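Local coordinates for cutinase-like protein (Cryptococcus sp., PDB 2CZQ), which probably hydrolyses carboxylic ester bonds as a cutinase-like enzyme of the alpha/beta hydrolase fold, at residues Y9-R15 / T42-Y48; Q82-Q86 / I114-D118. All blocks are in the same frame, centred on the assembly; numbering follows the deposited sequence.

Contact 1 of 2, residues Y9-R15 / T42-Y48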
# COMPACT_ATOMS: atom_id res chain seq x y z
N TYR A 9 -3.83 1.69 -15.90
CA TYR A 9 -3.80 1.41 -14.47
C TYR A 9 -3.53 2.67 -13.67
O TYR A 9 -3.01 3.66 -14.19
CB TYR A 9 -2.76 0.32 -14.15
CG TYR A 9 -1.34 0.77 -14.41
CD1 TYR A 9 -0.76 0.60 -15.67
CD2 TYR A 9 -0.59 1.37 -13.41
CE1 TYR A 9 0.53 1.02 -15.92
CE2 TYR A 9 0.70 1.80 -13.64
CZ TYR A 9 1.26 1.62 -14.90
OH TYR A 9 2.54 2.07 -15.11
N VAL A 10 -3.90 2.61 -12.40
CA VAL A 10 -3.69 3.72 -11.48
C VAL A 10 -2.98 3.19 -10.24
O VAL A 10 -3.39 2.17 -9.66
CB VAL A 10 -5.02 4.39 -11.06
CG1 VAL A 10 -4.75 5.67 -10.28
CG2 VAL A 10 -5.88 4.69 -12.28
N LEU A 11 -1.93 3.89 -9.86
CA LEU A 11 -1.22 3.66 -8.61
C LEU A 11 -1.79 4.65 -7.61
O LEU A 11 -1.46 5.84 -7.64
CB LEU A 11 0.29 3.85 -8.81
CG LEU A 11 0.91 3.08 -9.98
CD1 LEU A 11 2.38 3.45 -10.16
CD2 LEU A 11 0.77 1.57 -9.81
N ILE A 12 -2.71 4.17 -6.78
CA ILE A 12 -3.35 5.01 -5.78
C ILE A 12 -2.49 4.92 -4.54
O ILE A 12 -2.33 3.84 -3.97
CB ILE A 12 -4.78 4.51 -5.48
CG1 ILE A 12 -5.70 4.68 -6.70
CG2 ILE A 12 -5.36 5.23 -4.24
CD1 ILE A 12 -7.08 4.06 -6.55
N ASN A 13 -1.92 6.05 -4.12
CA ASN A 13 -1.05 6.06 -2.96
C ASN A 13 -1.55 7.02 -1.90
O ASN A 13 -1.92 8.16 -2.20
CB ASN A 13 0.41 6.32 -3.33
CG ASN A 13 0.68 7.78 -3.66
OD1 ASN A 13 1.24 8.52 -2.84
ND2 ASN A 13 0.30 8.21 -4.86
N THR A 14 -1.56 6.53 -0.66
CA THR A 14 -2.02 7.30 0.48
C THR A 14 -0.83 7.52 1.42
O THR A 14 -0.17 6.57 1.85
CB THR A 14 -3.16 6.58 1.19
OG1 THR A 14 -4.18 6.26 0.23
CG2 THR A 14 -3.85 7.49 2.19
N ARG A 15 -0.58 8.79 1.71
CA ARG A 15 0.65 9.21 2.36
C ARG A 15 0.59 9.14 3.89
O ARG A 15 -0.47 8.92 4.48
CB ARG A 15 1.00 10.63 1.92
CG ARG A 15 0.16 11.71 2.56
CD ARG A 15 0.23 13.00 1.80
NE ARG A 15 -0.43 14.12 2.46
CZ ARG A 15 -1.73 14.38 2.40
NH1 ARG A 15 -2.55 13.58 1.73
NH2 ARG A 15 -2.22 15.45 3.01
N THR A 42 -1.09 6.11 -14.30
CA THR A 42 -1.07 7.39 -13.60
C THR A 42 -0.92 7.13 -12.11
O THR A 42 -1.19 6.02 -11.62
CB THR A 42 -2.34 8.23 -13.84
OG1 THR A 42 -3.49 7.45 -13.50
CG2 THR A 42 -2.51 8.62 -15.33
N ILE A 43 -0.49 8.17 -11.40
CA ILE A 43 -0.28 8.13 -9.97
C ILE A 43 -1.31 9.05 -9.33
O ILE A 43 -1.31 10.26 -9.57
CB ILE A 43 1.15 8.60 -9.62
CG1 ILE A 43 2.20 7.68 -10.28
CG2 ILE A 43 1.34 8.65 -8.11
CD1 ILE A 43 3.59 8.27 -10.33
N TYR A 44 -2.21 8.48 -8.53
CA TYR A 44 -3.24 9.24 -7.84
C TYR A 44 -2.90 9.34 -6.37
O TYR A 44 -2.74 8.32 -5.70
CB TYR A 44 -4.63 8.60 -8.00
CG TYR A 44 -5.67 9.40 -7.27
CD1 TYR A 44 -6.09 10.63 -7.77
CD2 TYR A 44 -6.19 8.98 -6.04
CE1 TYR A 44 -7.01 11.40 -7.09
CE2 TYR A 44 -7.12 9.74 -5.36
CZ TYR A 44 -7.53 10.96 -5.89
OH TYR A 44 -8.45 11.75 -5.26
N ASN A 45 -2.83 10.58 -5.88
CA ASN A 45 -2.50 10.84 -4.48
C ASN A 45 -3.77 11.08 -3.68
O ASN A 45 -4.47 12.08 -3.86
CB ASN A 45 -1.58 12.05 -4.36
CG ASN A 45 -0.45 12.02 -5.36
OD1 ASN A 45 0.23 11.00 -5.52
ND2 ASN A 45 -0.22 13.14 -6.03
N THR A 46 -4.08 10.14 -2.79
CA THR A 46 -5.29 10.24 -1.99
C THR A 46 -5.39 11.59 -1.29
O THR A 46 -4.42 12.06 -0.69
CB THR A 46 -5.26 9.12 -0.97
OG1 THR A 46 -5.23 7.88 -1.68
CG2 THR A 46 -6.54 9.09 -0.12
N VAL A 47 -6.56 12.20 -1.38
CA VAL A 47 -6.78 13.51 -0.78
C VAL A 47 -7.39 13.35 0.61
O VAL A 47 -8.50 12.84 0.76
CB VAL A 47 -7.68 14.40 -1.65
CG1 VAL A 47 -7.90 15.75 -0.98
CG2 VAL A 47 -7.05 14.60 -3.03
N TYR A 48 -6.63 13.76 1.62
CA TYR A 48 -7.09 13.82 3.00
C TYR A 48 -6.08 14.63 3.79
O TYR A 48 -5.05 15.03 3.25
CB TYR A 48 -7.33 12.42 3.59
CG TYR A 48 -6.13 11.64 4.09
CD1 TYR A 48 -5.02 11.39 3.27
CD2 TYR A 48 -6.14 11.09 5.37
CE1 TYR A 48 -3.93 10.65 3.76
CE2 TYR A 48 -5.07 10.35 5.85
CZ TYR A 48 -3.98 10.13 5.05
OH TYR A 48 -2.94 9.38 5.55
O HOH W 1 -4.32 5.75 -15.49
O HOH W 2 -2.14 10.94 0.35
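A beta-alpha-beta crossover of the alpha/beta hydrolase fold joins these segments: strands 9-14 and 41-45, linked by helix 28-37, run parallel, the axes of 9-14 and 42-45 approaching to 4.6 Å and crossing at -28°. Backbone bonds zip them in register: Leu11 N to Thr42 O, Tyr44 N to Leu11 O and Asn13 N to Tyr44 O, each 2.9 Å.

Side chains alternate between two faces. On one, beta-branched Val10 and Ile12, suited to an extended strand, form a ridge against Tyr44: Val10 CG1 packs on Tyr44 CB at 3.7 Å, while Ile12 CG2 meets the ring edge, 4.2 Å from Tyr44 CD2. Helix 57-73 covers this side, and Tyr44 OH bonds to Asp62. On the other, Leu11 and Ile43 project toward helix 28-37, both touching Asn31; beyond them Asn13 bends its amide into the hollow beside Ile43, ND2 3.4 Å from Ile43 CG2 and donating to Asn45 OD1 at 2.9 Å, while its OD1 accepts from Ser24 N.

At the C-terminal ends of the strands side chains take over. Thr14, the last strand residue, has OG1 2.7 Å from Thr46 OG1, a hydrogen bond either could donate, and its CG2 nudges the Tyr48 ring 3.5 Å from CE1. Arg15 extends sideways to Tyr48, NE bonding to Glu19 O and NH2 to Tyr48 O at 2.9 Å, while Tyr48 OH donates to Arg15 O at 2.7 Å.

Contact 2 of 2, residues Q82-Q86 / I114-D118; sequences QGYSQ and IGNPD
Segment 82-86 finishes strand 78-84 with Gln82 to Tyr84 extended, turns sharply at Ser85 (phi/psi 60°/-122°) and enters a helix at Gln86 (-52°/-38°). Alongside it, Ile114 is extended (-132°/139°), Gly115 takes a left-handed conformation (57°/48°), and the chain leaves through Asn116, Pro117 and Asp118. The two run parallel where they pair, Tyr84 opposite Ile114 and Ser85 opposite Gly115, each with CA atoms 4.9 Å apart. Ile114 N donates to Gly83 O at 3.0 Å, and Ser85 N to Ile114 O at 3.0 Å; Ser85 CA also lies 3.2 Å from Gly115 O.

Tyr84 (chi1 t) and Ile114 (chi1 p) share one face, their CD1 atoms 3.7 Å apart. A side chain on Gly115 would crowd Tyr84 CE1, so glycine suits both its positive phi and the space. The Pro117 ring approaches the turn, CD 3.1 Å from Ser85 O. Asn116 OD1 accepts from Asp118 N at 2.9 Å, an Asx turn that shapes the exit.

The strained serine between strand and helix, in a GxSxG sequence, is characteristic of the nucleophile elbow of alpha/beta hydrolases. Ser85, chi1 t, directs OG to a hydrogen bond with His180 NE2, consistent with a catalytic serine-histidine pair, and Tyr84 OH bonds to His180 O.

Strand 78-84 runs between strands 9-14 and 108-114; Asn116 packs on helix 86-98 and bonds to Asp159 of strand 157-160.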
# COMPACT_ATOMS: atom_id res chain seq x y z
N GLN A 82 -1.39 1.64 -2.61
CA GLN A 82 -0.16 1.81 -1.85
C GLN A 82 -0.45 2.68 -0.65
O GLN A 82 -1.13 3.70 -0.78
CB GLN A 82 0.90 2.49 -2.71
CG GLN A 82 1.22 1.73 -3.99
CD GLN A 82 2.04 2.55 -4.97
OE1 GLN A 82 1.86 3.76 -5.08
NE2 GLN A 82 2.94 1.88 -5.69
N GLY A 83 0.07 2.31 0.52
CA GLY A 83 -0.12 3.13 1.70
C GLY A 83 1.07 3.09 2.62
O GLY A 83 1.65 2.03 2.85
N TYR A 84 1.44 4.26 3.14
CA TYR A 84 2.54 4.41 4.09
C TYR A 84 2.02 4.97 5.40
O TYR A 84 1.39 6.03 5.42
CB TYR A 84 3.59 5.37 3.50
CG TYR A 84 4.67 5.81 4.47
CD1 TYR A 84 5.35 4.89 5.28
CD2 TYR A 84 5.01 7.16 4.58
CE1 TYR A 84 6.34 5.31 6.17
CE2 TYR A 84 5.99 7.58 5.46
CZ TYR A 84 6.65 6.66 6.25
OH TYR A 84 7.63 7.11 7.12
N SER A 85 2.31 4.27 6.50
CA SER A 85 2.02 4.76 7.84
C SER A 85 0.51 5.02 7.98
O SER A 85 -0.26 4.09 7.76
CB SER A 85 2.90 5.97 8.17
OG SER A 85 2.92 6.19 9.57
N GLN A 86 0.07 6.23 8.32
CA GLN A 86 -1.36 6.49 8.37
C GLN A 86 -2.06 6.04 7.08
O GLN A 86 -3.18 5.53 7.10
CB GLN A 86 -1.66 7.96 8.64
CG GLN A 86 -3.15 8.22 8.73
CD GLN A 86 -3.57 9.58 9.26
OE1 GLN A 86 -4.76 9.80 9.42
NE2 GLN A 86 -2.63 10.48 9.51
N ILE A 114 3.65 -0.06 3.53
CA ILE A 114 4.89 0.13 4.27
C ILE A 114 4.62 0.83 5.59
O ILE A 114 3.79 1.74 5.67
CB ILE A 114 5.95 0.93 3.45
CG1 ILE A 114 5.31 2.11 2.71
CG2 ILE A 114 6.69 0.01 2.50
CD1 ILE A 114 6.31 3.11 2.15
N GLY A 115 5.30 0.38 6.64
CA GLY A 115 5.13 0.99 7.94
C GLY A 115 3.69 0.98 8.43
O GLY A 115 3.17 1.99 8.90
N ASN A 116 3.05 -0.18 8.33
CA ASN A 116 1.61 -0.31 8.55
C ASN A 116 1.24 -0.37 10.03
O ASN A 116 1.58 -1.34 10.70
CB ASN A 116 1.15 -1.59 7.86
CG ASN A 116 -0.33 -1.82 7.96
OD1 ASN A 116 -1.11 -0.93 8.31
ND2 ASN A 116 -0.75 -3.05 7.65
N PRO A 117 0.51 0.62 10.56
CA PRO A 117 0.05 0.55 11.95
C PRO A 117 -0.83 -0.67 12.20
O PRO A 117 -0.94 -1.13 13.34
CB PRO A 117 -0.77 1.83 12.13
CG PRO A 117 -0.28 2.76 11.06
CD PRO A 117 0.04 1.86 9.90
N ASP A 118 -1.46 -1.19 11.14
CA ASP A 118 -2.37 -2.32 11.25
C ASP A 118 -1.69 -3.66 10.95
O ASP A 118 -2.36 -4.65 10.69
CB ASP A 118 -3.56 -2.13 10.31
CG ASP A 118 -4.36 -0.91 10.63
OD1 ASP A 118 -4.24 -0.41 11.78
OD2 ASP A 118 -5.14 -0.42 9.79

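Both contacts belong to one parallel sheet and meet through its strands 9-14 and 78-84: Ile12 O lies 2.8 Å from Gln82 N, and Thr14 N 2.9 Å from Gln82 O, probable hydrogen bonds. Contact 1 includes an edge strand, 41-45, so residues 42-45 remain at least partly exposed while 9-14 are buried; contact 2 sits nearer the centre of the chain. Contact 1 is a long ladder extended by side-chain polar bonds, whereas contact 2 is short, held by two backbone bonds around a strained turn that probably presents a nucleophile. The segments touch again at their C-terminal ends, where Tyr48 OH packs 3.4 Å from Gln86 CG.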